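Local coordinates for dual specificity protein phosphatase 14 (Homo sapiens, PDB 2WGP) that removes phosphate from tyrosine, serine and threonine residues of proteins, inactivating the MAP kinases ERK, JNK and p38 and damping T-cell receptor signalling, at residues Y88-A93 and L125-N130; S117-I122 and R155-Y160; V131-A136 and D159-L164. All coordinates share one frame; numbering follows the deposited sequence.

Contact 1. Residues Y88-A93 and L125-N130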
# COMPACT_ATOMS: atom_id res chain seq x y z
N TYR A 88 -10.88 4.35 -22.27
CA TYR A 88 -12.06 4.41 -23.11
C TYR A 88 -12.55 5.85 -23.37
O TYR A 88 -13.56 6.05 -24.04
CB TYR A 88 -13.18 3.58 -22.50
CG TYR A 88 -12.88 2.08 -22.47
CD1 TYR A 88 -13.13 1.27 -23.58
CD2 TYR A 88 -12.34 1.49 -21.34
CE1 TYR A 88 -12.88 -0.10 -23.55
CE2 TYR A 88 -12.08 0.10 -21.31
CZ TYR A 88 -12.35 -0.68 -22.43
OH TYR A 88 -12.09 -2.04 -22.43
N PHE A 89 -11.86 6.85 -22.82
CA PHE A 89 -12.33 8.23 -22.95
C PHE A 89 -12.44 8.63 -24.42
O PHE A 89 -13.53 9.02 -24.87
CB PHE A 89 -11.42 9.21 -22.19
CG PHE A 89 -11.60 9.20 -20.66
CD1 PHE A 89 -10.69 9.91 -19.87
CD2 PHE A 89 -12.65 8.52 -20.01
CE1 PHE A 89 -10.83 9.93 -18.48
CE2 PHE A 89 -12.76 8.56 -18.63
CZ PHE A 89 -11.87 9.26 -17.88
N ASP A 90 -11.35 8.48 -25.18
CA ASP A 90 -11.33 8.86 -26.61
C ASP A 90 -12.22 7.94 -27.43
O ASP A 90 -13.01 8.41 -28.23
CB ASP A 90 -9.89 8.85 -27.18
CG ASP A 90 -9.08 10.06 -26.74
OD1 ASP A 90 -7.87 9.90 -26.43
OD2 ASP A 90 -9.64 11.18 -26.71
N THR A 91 -12.14 6.63 -27.21
CA THR A 91 -12.88 5.70 -28.06
C THR A 91 -14.40 5.85 -27.88
O THR A 91 -15.15 5.86 -28.88
CB THR A 91 -12.39 4.25 -27.91
OG1 THR A 91 -12.58 3.81 -26.57
CG2 THR A 91 -10.87 4.15 -28.27
N VAL A 92 -14.87 6.03 -26.65
CA VAL A 92 -16.32 6.19 -26.40
C VAL A 92 -16.77 7.57 -26.86
O VAL A 92 -17.83 7.71 -27.48
CB VAL A 92 -16.75 5.88 -24.92
CG1 VAL A 92 -18.20 6.27 -24.64
CG2 VAL A 92 -16.54 4.38 -24.59
N ALA A 93 -15.99 8.61 -26.54
CA ALA A 93 -16.30 9.96 -26.96
C ALA A 93 -16.36 10.06 -28.50
O ALA A 93 -17.28 10.65 -29.06
CB ALA A 93 -15.29 10.94 -26.37
N LEU A 125 -18.16 15.35 -23.16
CA LEU A 125 -18.47 16.78 -23.09
C LEU A 125 -17.22 17.67 -23.16
O LEU A 125 -17.21 18.68 -23.85
CB LEU A 125 -19.28 17.11 -21.83
CG LEU A 125 -20.73 16.62 -21.75
CD1 LEU A 125 -21.33 17.02 -20.38
CD2 LEU A 125 -21.60 17.15 -22.91
N MET A 126 -16.15 17.28 -22.46
CA MET A 126 -14.90 18.00 -22.54
C MET A 126 -14.29 17.96 -23.94
O MET A 126 -13.87 19.00 -24.47
CB MET A 126 -13.88 17.47 -21.54
CG MET A 126 -14.19 17.82 -20.07
SD MET A 126 -12.79 17.56 -19.01
CE MET A 126 -12.75 15.75 -18.91
N LYS A 127 -14.26 16.76 -24.53
CA LYS A 127 -13.62 16.59 -25.82
C LYS A 127 -14.38 17.22 -26.97
O LYS A 127 -13.77 17.85 -27.84
CB LYS A 127 -13.36 15.11 -26.13
CG LYS A 127 -12.50 14.91 -27.41
CD LYS A 127 -12.23 13.46 -27.71
CE LYS A 127 -11.36 13.35 -28.98
NZ LYS A 127 -10.78 12.00 -29.11
N PHE A 128 -15.70 17.07 -26.99
CA PHE A 128 -16.48 17.51 -28.16
C PHE A 128 -17.38 18.73 -27.94
O PHE A 128 -17.91 19.26 -28.91
CB PHE A 128 -17.29 16.33 -28.72
CG PHE A 128 -16.45 15.35 -29.46
CD1 PHE A 128 -15.97 15.67 -30.74
CD2 PHE A 128 -16.12 14.12 -28.90
CE1 PHE A 128 -15.18 14.78 -31.43
CE2 PHE A 128 -15.36 13.23 -29.59
CZ PHE A 128 -14.88 13.56 -30.86
N HIS A 129 -17.53 19.19 -26.69
CA HIS A 129 -18.29 20.40 -26.40
C HIS A 129 -17.45 21.54 -25.80
O HIS A 129 -17.99 22.55 -25.38
CB HIS A 129 -19.52 20.05 -25.56
CG HIS A 129 -20.55 19.32 -26.34
ND1 HIS A 129 -21.62 19.96 -26.92
CD2 HIS A 129 -20.63 18.03 -26.73
CE1 HIS A 129 -22.34 19.09 -27.60
NE2 HIS A 129 -21.76 17.91 -27.50
N ASN A 130 -16.13 21.36 -25.76
CA ASN A 130 -15.19 22.42 -25.36
C ASN A 130 -15.50 23.05 -24.00
O ASN A 130 -15.46 24.25 -23.82
CB ASN A 130 -15.11 23.48 -26.46
CG ASN A 130 -13.81 24.28 -26.41
OD1 ASN A 130 -12.75 23.72 -26.11
ND2 ASN A 130 -13.88 25.58 -26.71
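Asp90 and Lys127 meet through a salt bridge, with Lys127 NZ lying 2.8 Å from Asp90 OD2. The ammonium does not come in within the carboxylate plane but from above it, 49° out, and the two side chains cross at about a right angle. Next to this ion pair Ala93 meets the Phe128 ring: its CB, which points at the facing helix, lies in the plane of the ring at its edge, Ala93 CB to Phe128 CE2 being 4.0 Å. The ring also reaches the backbone beyond that methyl, since Phe128 CE2 is 3.3 Å from Ala93 O, which approaches the ring obliquely. Lys127 touches both Asp90 and Ala93, its CD passing 4.2 Å from Ala93 CB on the way to the carboxylate.

The elements joined are the first turn of helix 89-101 and the C-terminal end of helix 116-129, two helices of the dual specificity phosphatase catalytic domain. Their short segments cross at -54° with axes 10.2 Å apart, and the nearest CA atoms, those of Ala93 and Lys127, are separated by 7.2 Å. Lys127 reaches Asp90 with CG anti to the backbone N (chi1 -172°) and the rest of its chain extended.

Further out, both charges have second partners. Asp90 OD2 is hydrogen-bonded to Tyr160 OH of helix 151-165, and Lys127 NZ makes another salt bridge with Asp94, one turn along from Asp90, so the ammonium is held between two carboxylates. The Phe128 ring stacks with His97, and Lys127 CG lies over one face of the Phe128 ring, offset toward its rim.

Contact 2. Residues S117-I122 and R155-Y160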
# COMPACT_ATOMS: atom_id res chain seq x y z
N SER A 117 -20.91 5.39 -16.31
CA SER A 117 -21.52 6.11 -17.44
C SER A 117 -21.32 7.63 -17.35
O SER A 117 -20.98 8.28 -18.36
CB SER A 117 -22.98 5.73 -17.65
OG SER A 117 -23.80 6.09 -16.56
N ALA A 118 -21.52 8.19 -16.16
CA ALA A 118 -21.33 9.63 -15.95
C ALA A 118 -19.93 10.04 -16.30
O ALA A 118 -19.71 11.10 -16.89
CB ALA A 118 -21.61 9.99 -14.46
N THR A 119 -18.95 9.19 -15.94
CA THR A 119 -17.53 9.53 -16.18
C THR A 119 -17.25 9.64 -17.69
O THR A 119 -16.60 10.57 -18.15
CB THR A 119 -16.58 8.51 -15.53
OG1 THR A 119 -16.80 8.49 -14.10
CG2 THR A 119 -15.11 8.85 -15.88
N LEU A 120 -17.76 8.67 -18.44
CA LEU A 120 -17.61 8.66 -19.88
C LEU A 120 -18.33 9.82 -20.56
O LEU A 120 -17.78 10.41 -21.51
CB LEU A 120 -18.09 7.32 -20.44
CG LEU A 120 -17.27 6.08 -20.04
CD1 LEU A 120 -18.00 4.82 -20.45
CD2 LEU A 120 -15.81 6.15 -20.61
N CYS A 121 -19.52 10.16 -20.08
CA CYS A 121 -20.25 11.35 -20.58
C CYS A 121 -19.49 12.65 -20.30
O CYS A 121 -19.40 13.51 -21.18
CB CYS A 121 -21.67 11.42 -20.01
SG CYS A 121 -22.74 10.13 -20.58
N ILE A 122 -18.92 12.77 -19.10
CA ILE A 122 -18.12 13.96 -18.76
C ILE A 122 -16.91 14.09 -19.69
O ILE A 122 -16.59 15.20 -20.17
CB ILE A 122 -17.67 13.95 -17.26
CG1 ILE A 122 -18.87 14.18 -16.33
CG2 ILE A 122 -16.62 15.02 -17.00
CD1 ILE A 122 -18.63 13.77 -14.83
N ARG A 155 -9.50 11.20 -10.60
CA ARG A 155 -8.07 11.32 -10.95
C ARG A 155 -7.86 11.21 -12.46
O ARG A 155 -7.15 12.00 -13.07
CB ARG A 155 -7.20 10.27 -10.24
CG ARG A 155 -7.11 10.45 -8.74
CD ARG A 155 -6.01 9.57 -8.13
NE ARG A 155 -6.29 8.13 -8.18
CZ ARG A 155 -6.99 7.42 -7.28
NH1 ARG A 155 -7.55 8.00 -6.22
NH2 ARG A 155 -7.14 6.11 -7.47
N GLN A 156 -8.56 10.26 -13.07
CA GLN A 156 -8.39 10.01 -14.50
C GLN A 156 -9.00 11.12 -15.34
O GLN A 156 -8.41 11.55 -16.33
CB GLN A 156 -8.96 8.63 -14.86
CG GLN A 156 -8.21 7.47 -14.20
CD GLN A 156 -8.78 6.10 -14.54
OE1 GLN A 156 -8.92 5.76 -15.72
NE2 GLN A 156 -9.05 5.28 -13.51
N LEU A 157 -10.19 11.61 -14.94
CA LEU A 157 -10.81 12.77 -15.61
C LEU A 157 -9.94 14.03 -15.55
O LEU A 157 -9.88 14.79 -16.51
CB LEU A 157 -12.18 13.09 -14.98
CG LEU A 157 -13.32 12.16 -15.38
CD1 LEU A 157 -14.51 12.40 -14.49
CD2 LEU A 157 -13.67 12.30 -16.87
N ILE A 158 -9.30 14.24 -14.40
CA ILE A 158 -8.44 15.41 -14.17
C ILE A 158 -7.23 15.36 -15.09
O ILE A 158 -6.85 16.37 -15.68
CB ILE A 158 -8.00 15.56 -12.70
CG1 ILE A 158 -9.17 16.04 -11.83
CG2 ILE A 158 -6.82 16.58 -12.59
CD1 ILE A 158 -9.01 15.81 -10.28
N ASP A 159 -6.62 14.18 -15.21
CA ASP A 159 -5.52 13.98 -16.16
C ASP A 159 -5.97 14.26 -17.59
O ASP A 159 -5.28 14.95 -18.32
CB ASP A 159 -4.90 12.57 -16.05
CG ASP A 159 -3.59 12.45 -16.82
OD1 ASP A 159 -3.64 12.32 -18.06
OD2 ASP A 159 -2.51 12.50 -16.20
N TYR A 160 -7.13 13.73 -17.98
CA TYR A 160 -7.67 13.91 -19.34
C TYR A 160 -7.98 15.38 -19.62
O TYR A 160 -7.66 15.88 -20.70
CB TYR A 160 -8.92 13.08 -19.52
CG TYR A 160 -9.46 12.97 -20.93
CD1 TYR A 160 -8.66 12.49 -21.98
CD2 TYR A 160 -10.79 13.30 -21.21
CE1 TYR A 160 -9.16 12.34 -23.26
CE2 TYR A 160 -11.30 13.18 -22.50
CZ TYR A 160 -10.48 12.70 -23.51
OH TYR A 160 -11.01 12.56 -24.75
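Leu157 has CG anti to its own carbonyl carbon (chi1 -77°), which carries both methyls forward to Thr119 and Ile122. On the facing helix these two residues each set CG2 anti to the backbone N, so that a methyl from either one is presented to the leucine. Thr119 CG2 packs against the branch point, 3.8 Å from Leu157 CG, with the side chains crossing at a slant. Ile122 meets the same leucine at about a right angle, its CG2 lying 4.0 Å from Leu157 CD2. Leu157 CD2 also rests 3.6 Å from Thr119 O, a backbone carbonyl.

The contact joins helix 116-129, which follows the phosphate-binding loop of the protein tyrosine phosphatase fold, to helix 151-165. All three touching residues are buried, and the nearest CA atoms, of Thr119 and Leu157, are 7.5 Å apart. Thr119 is close to the catalytic centre: its side chain is about 8 Å from that of Cys110, which forms the phosphocysteine intermediate. Its hydroxyl turns back to just before the helix, OG1 being hydrogen-bonded to Ser115 O, which leaves the methyl to face Leu157. Were Leu157 an alanine, the CG2 methyls of Thr119 and Ile122 would probably lose their common partner, opening a gap between the helices. Outside the two segments, Ile122 packs on Leu133, Ala136 and Val140 of helix 133-143, and Leu157 on Met126.

Contact 3. Residues V131-A136 and D159-L164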
# COMPACT_ATOMS: atom_id res chain seq x y z
N VAL A 131 -15.82 22.20 -23.04
CA VAL A 131 -16.21 22.65 -21.73
C VAL A 131 -15.17 22.04 -20.76
O VAL A 131 -14.71 20.92 -20.99
CB VAL A 131 -17.71 22.24 -21.55
CG1 VAL A 131 -17.89 20.84 -21.05
CG2 VAL A 131 -18.49 23.28 -20.79
N CYS A 132 -14.75 22.79 -19.75
CA CYS A 132 -13.81 22.29 -18.76
C CYS A 132 -14.49 21.23 -17.88
O CYS A 132 -15.73 21.03 -17.92
CB CYS A 132 -13.25 23.43 -17.90
SG CYS A 132 -14.43 24.18 -16.76
N LEU A 133 -13.68 20.55 -17.09
CA LEU A 133 -14.15 19.45 -16.26
C LEU A 133 -15.22 19.89 -15.25
O LEU A 133 -16.22 19.19 -15.06
CB LEU A 133 -12.98 18.80 -15.53
CG LEU A 133 -13.27 17.67 -14.57
CD1 LEU A 133 -14.12 16.56 -15.26
CD2 LEU A 133 -11.93 17.10 -14.06
N LEU A 134 -15.03 21.05 -14.61
CA LEU A 134 -16.03 21.54 -13.65
C LEU A 134 -17.38 21.78 -14.36
O LEU A 134 -18.44 21.36 -13.87
CB LEU A 134 -15.54 22.81 -12.95
CG LEU A 134 -16.49 23.44 -11.95
CD1 LEU A 134 -16.92 22.45 -10.84
CD2 LEU A 134 -15.89 24.75 -11.37
N GLU A 135 -17.34 22.42 -15.53
CA GLU A 135 -18.56 22.68 -16.29
C GLU A 135 -19.23 21.38 -16.76
O GLU A 135 -20.45 21.28 -16.73
CB GLU A 135 -18.30 23.55 -17.53
CG GLU A 135 -17.83 24.96 -17.33
CD GLU A 135 -17.52 25.68 -18.69
OE1 GLU A 135 -16.44 25.45 -19.35
OE2 GLU A 135 -18.38 26.51 -19.11
N ALA A 136 -18.42 20.42 -17.20
CA ALA A 136 -18.89 19.13 -17.72
C ALA A 136 -19.59 18.34 -16.60
O ALA A 136 -20.66 17.79 -16.79
CB ALA A 136 -17.70 18.33 -18.34
N ASP A 159 -6.62 14.18 -15.21
CA ASP A 159 -5.52 13.98 -16.16
C ASP A 159 -5.97 14.26 -17.59
O ASP A 159 -5.28 14.95 -18.32
CB ASP A 159 -4.90 12.57 -16.05
CG ASP A 159 -3.59 12.45 -16.82
OD1 ASP A 159 -3.64 12.32 -18.06
OD2 ASP A 159 -2.51 12.50 -16.20
N TYR A 160 -7.13 13.73 -17.98
CA TYR A 160 -7.67 13.91 -19.34
C TYR A 160 -7.98 15.38 -19.62
O TYR A 160 -7.66 15.88 -20.70
CB TYR A 160 -8.92 13.08 -19.52
CG TYR A 160 -9.46 12.97 -20.93
CD1 TYR A 160 -8.66 12.49 -21.98
CD2 TYR A 160 -10.79 13.30 -21.21
CE1 TYR A 160 -9.16 12.34 -23.26
CE2 TYR A 160 -11.30 13.18 -22.50
CZ TYR A 160 -10.48 12.70 -23.51
OH TYR A 160 -11.01 12.56 -24.75
N GLU A 161 -8.56 16.07 -18.63
CA GLU A 161 -8.78 17.51 -18.74
C GLU A 161 -7.47 18.26 -19.01
O GLU A 161 -7.41 19.13 -19.87
CB GLU A 161 -9.43 18.08 -17.49
CG GLU A 161 -9.80 19.59 -17.68
CD GLU A 161 -10.23 20.30 -16.42
OE1 GLU A 161 -9.89 19.86 -15.31
OE2 GLU A 161 -10.95 21.34 -16.56
N ARG A 162 -6.42 17.90 -18.26
CA ARG A 162 -5.11 18.53 -18.43
C ARG A 162 -4.54 18.25 -19.83
O ARG A 162 -3.93 19.15 -20.43
CB ARG A 162 -4.11 18.06 -17.36
CG ARG A 162 -4.39 18.54 -15.91
CD ARG A 162 -3.50 17.76 -14.88
NE ARG A 162 -2.09 18.20 -14.98
CZ ARG A 162 -1.01 17.40 -14.98
NH1 ARG A 162 -1.10 16.08 -14.89
NH2 ARG A 162 0.19 17.95 -15.07
N GLN A 163 -4.74 17.04 -20.34
CA GLN A 163 -4.32 16.68 -21.70
C GLN A 163 -5.06 17.57 -22.74
O GLN A 163 -4.47 18.05 -23.71
CB GLN A 163 -4.61 15.21 -22.02
CG GLN A 163 -3.84 14.17 -21.22
CD GLN A 163 -4.34 12.75 -21.51
OE1 GLN A 163 -4.42 12.36 -22.67
NE2 GLN A 163 -4.75 12.00 -20.47
N LEU A 164 -6.35 17.77 -22.53
CA LEU A 164 -7.16 18.54 -23.47
C LEU A 164 -6.91 20.07 -23.41
O LEU A 164 -6.82 20.74 -24.46
CB LEU A 164 -8.65 18.26 -23.28
CG LEU A 164 -9.22 16.88 -23.63
CD1 LEU A 164 -10.71 16.81 -23.27
CD2 LEU A 164 -9.05 16.56 -25.11
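Glu161 reaches across from helix 151-165 to the start of helix 133-143, where Cys132 is the N-cap and forms a capping box with Glu135. The hydrogen bond between the segments runs from Leu133 N to Glu161 OE2, 2.9 Å long and nearly straight at 166°. Its donor nevertheless stands above the carboxylate plane, 68° out of it. Glu161 gets there with CG anti to the backbone N (chi1 -174°) and an extended chain. The same OE2 accepts a hydrogen bond from Thr169 OG1, so two bonds grip this buried oxygen, and its negative charge near the helix N-terminus would probably be favoured by the helix dipole.

Within the capping box, Cys132 N donates to Glu135 OE1 over 3.2 Å, and Glu135 N returns a weak bond to Cys132 SG.

Van der Waals contact supplies the rest. The Leu133 side chain crosses that of Glu161 at a slant, and its CD2 lies 3.7 Å from Glu161 OE1. Cys132 CB adds a flank on the other oxygen, 3.4 Å from Glu161 OE2, while Leu133 CB sits 3.3 Å from Glu161 CD.

Overall arrangement
Contact 2 is the most interior of the three: its centre is about 7 Å from that of the chain, against about 10 Å for contact 1 and 13 Å for contact 3; no hydrogen bond or salt bridge crosses it, and aliphatic side chains carry it. Contact 1, only partly buried, relies on an ion pair; contact 3 is buried yet polar, using a carboxylate at a helix start. Helix 116-129 serves contacts 1 and 2, helix 151-165 contacts 2 and 3. Direct touches connect them: Phe89 CE2 lies 3.6 Å from Thr119 CG2, linking contacts 1 and 2, and Ile122 CG2 lies 3.4 Å from Leu133 CD1, linking contacts 2 and 3.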